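PDB 4KSA: malonyl-CoA decarboxylase from Rhodopseudomonas palustris, which catalyses the decarboxylation of malonyl-CoA to acetyl-CoA and carbon dioxide. Local coordinates for the interface of chains A and B. Numbering follows the deposited sequence. Chains: chain A/B, Malonyl-CoA decarboxylase.

The interface of chains A and B. Residues chain A 15, 18, 21, 172, 222-223; chain B 171-174, 222.
Helix 6-22 and the 3-10 turns 170-172 and 222-224 of chain A meet the 170-172 turn, the start of strand 174-177 and the loop at B:Pro222 of chain B. This is one two-fold interface in an assembly of four chains; self-association of the enzyme fits it, although the coordinates alone do not prove its biological role. B:Phe172 has 83 Å² hidden by chain A. A:Pro222 covers the outer end of one ring face, its CB 3.6 Å from CZ of B:Phe172, the side chains crossing at about a right angle. The twin pair repeats this, CZ of A:Phe172 standing 3.6 Å from CB of B:Pro222. Over that same face of B:Phe172, near the CG-CD1 rim, lies a methyl of A:Leu18, CD1 to CD1 3.7 Å. The other methyl, CD2, meets CG2 of B:Val174 at 3.4 Å, so the fork of A:Leu18 touches two residues. CD of A:Arg223 approaches CZ of B:Phe172 from the other side of the ring plane, 3.8 Å away. Polar contact comes from A:Arg21, whose chain bends at chi3 (-55°) and brings the guanidinium edge to the main chain of B:Leu173. The better bond runs from NH1 of A:Arg21 to the carbonyl O of B:Leu173, 3.2 Å long and 150° at the hydrogen, the donor tilted 30° from the carbonyl plane. NH2 adds a weak one to the same O at 3.3 Å. Replacing A:Arg21 by an alanine would probably leave the B:Leu173 carbonyl without its donor from chain A. The carbonyl O of B:Gly171 lies 3.1 Å from NH1 of A:Arg21 at the guanidinium edge, but the N-H points elsewhere and the pair is not a hydrogen bond.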
# COMPACT_ATOMS: atom_id res chain seq x y z
N PHE A 15 -4.18 0.40 -8.51
CA PHE A 15 -4.96 1.62 -8.47
C PHE A 15 -4.17 2.74 -7.80
O PHE A 15 -4.25 3.89 -8.25
CB PHE A 15 -6.29 1.40 -7.74
CG PHE A 15 -7.31 0.61 -8.54
CD1 PHE A 15 -7.18 0.48 -9.93
CD2 PHE A 15 -8.39 -0.00 -7.91
CE1 PHE A 15 -8.11 -0.25 -10.68
CE2 PHE A 15 -9.33 -0.73 -8.65
CZ PHE A 15 -9.19 -0.85 -10.04
N LEU A 18 -1.90 4.24 -10.36
CA LEU A 18 -2.68 5.05 -11.30
C LEU A 18 -3.21 6.32 -10.63
O LEU A 18 -3.70 7.23 -11.30
CB LEU A 18 -3.87 4.23 -11.84
CG LEU A 18 -3.60 2.80 -12.31
CD1 LEU A 18 -4.92 2.08 -12.63
CD2 LEU A 18 -2.67 2.84 -13.52
N ARG A 21 0.06 8.64 -10.31
CA ARG A 21 0.35 9.01 -11.70
C ARG A 21 -0.61 10.14 -12.08
O ARG A 21 -0.21 11.15 -12.66
CB ARG A 21 0.13 7.82 -12.64
CG ARG A 21 0.13 8.18 -14.12
CD ARG A 21 -0.20 6.96 -14.97
NE ARG A 21 0.73 5.86 -14.69
CZ ARG A 21 0.55 4.60 -15.08
NH1 ARG A 21 -0.52 4.26 -15.78
NH2 ARG A 21 1.46 3.69 -14.76
N PHE A 172 -14.28 -2.28 -11.19
CA PHE A 172 -13.23 -1.49 -10.55
C PHE A 172 -13.79 -0.43 -9.65
O PHE A 172 -13.05 0.44 -9.19
CB PHE A 172 -12.31 -0.81 -11.57
CG PHE A 172 -11.54 -1.77 -12.43
CD1 PHE A 172 -11.47 -3.13 -12.10
CD2 PHE A 172 -10.90 -1.32 -13.59
CE1 PHE A 172 -10.77 -4.02 -12.91
CE2 PHE A 172 -10.21 -2.19 -14.40
CZ PHE A 172 -10.13 -3.55 -14.06
N PRO A 222 -11.21 4.05 -10.92
CA PRO A 222 -9.91 4.51 -11.44
C PRO A 222 -9.96 5.46 -12.64
O PRO A 222 -9.02 6.22 -12.86
CB PRO A 222 -9.17 3.20 -11.74
CG PRO A 222 -10.29 2.20 -11.99
CD PRO A 222 -11.31 2.58 -10.95
N ARG A 223 -11.05 5.43 -13.43
CA ARG A 223 -11.17 6.31 -14.60
C ARG A 223 -11.17 7.78 -14.23
O ARG A 223 -10.70 8.60 -15.00
CB ARG A 223 -12.45 6.04 -15.40
CG ARG A 223 -12.46 4.77 -16.21
CD ARG A 223 -11.46 4.80 -17.36
NE ARG A 223 -11.54 3.56 -18.12
CZ ARG A 223 -11.09 3.42 -19.36
NH1 ARG A 223 -11.22 2.24 -19.98
NH2 ARG A 223 -10.52 4.44 -19.99
N GLY B 171 -3.97 3.15 -20.66
CA GLY B 171 -3.76 4.05 -19.55
C GLY B 171 -3.69 3.37 -18.20
O GLY B 171 -3.22 3.97 -17.24
N PHE B 172 -4.14 2.12 -18.10
CA PHE B 172 -4.12 1.43 -16.81
C PHE B 172 -2.98 0.44 -16.70
O PHE B 172 -2.89 -0.30 -15.73
CB PHE B 172 -5.44 0.71 -16.56
CG PHE B 172 -6.56 1.62 -16.13
CD1 PHE B 172 -6.35 2.98 -15.95
CD2 PHE B 172 -7.83 1.11 -15.88
CE1 PHE B 172 -7.39 3.81 -15.53
CE2 PHE B 172 -8.87 1.93 -15.46
CZ PHE B 172 -8.65 3.28 -15.28
N LEU B 173 -2.13 0.43 -17.71
CA LEU B 173 -0.98 -0.46 -17.73
C LEU B 173 0.00 0.09 -16.71
O LEU B 173 0.26 1.28 -16.68
CB LEU B 173 -0.38 -0.44 -19.13
CG LEU B 173 0.36 -1.69 -19.57
CD1 LEU B 173 -0.56 -2.90 -19.51
CD2 LEU B 173 0.85 -1.46 -20.98
N VAL B 174 0.54 -0.77 -15.87
CA VAL B 174 1.46 -0.31 -14.85
C VAL B 174 2.80 -1.02 -14.90
O VAL B 174 2.87 -2.25 -14.95
CB VAL B 174 0.86 -0.51 -13.45
CG1 VAL B 174 1.86 -0.05 -12.38
CG2 VAL B 174 -0.44 0.27 -13.33
N PRO B 222 -4.94 -3.93 -14.51
CA PRO B 222 -5.97 -4.38 -13.56
C PRO B 222 -6.93 -5.47 -14.05
O PRO B 222 -7.56 -6.14 -13.23
CB PRO B 222 -6.69 -3.08 -13.21
CG PRO B 222 -6.47 -2.21 -14.42
CD PRO B 222 -5.03 -2.48 -14.75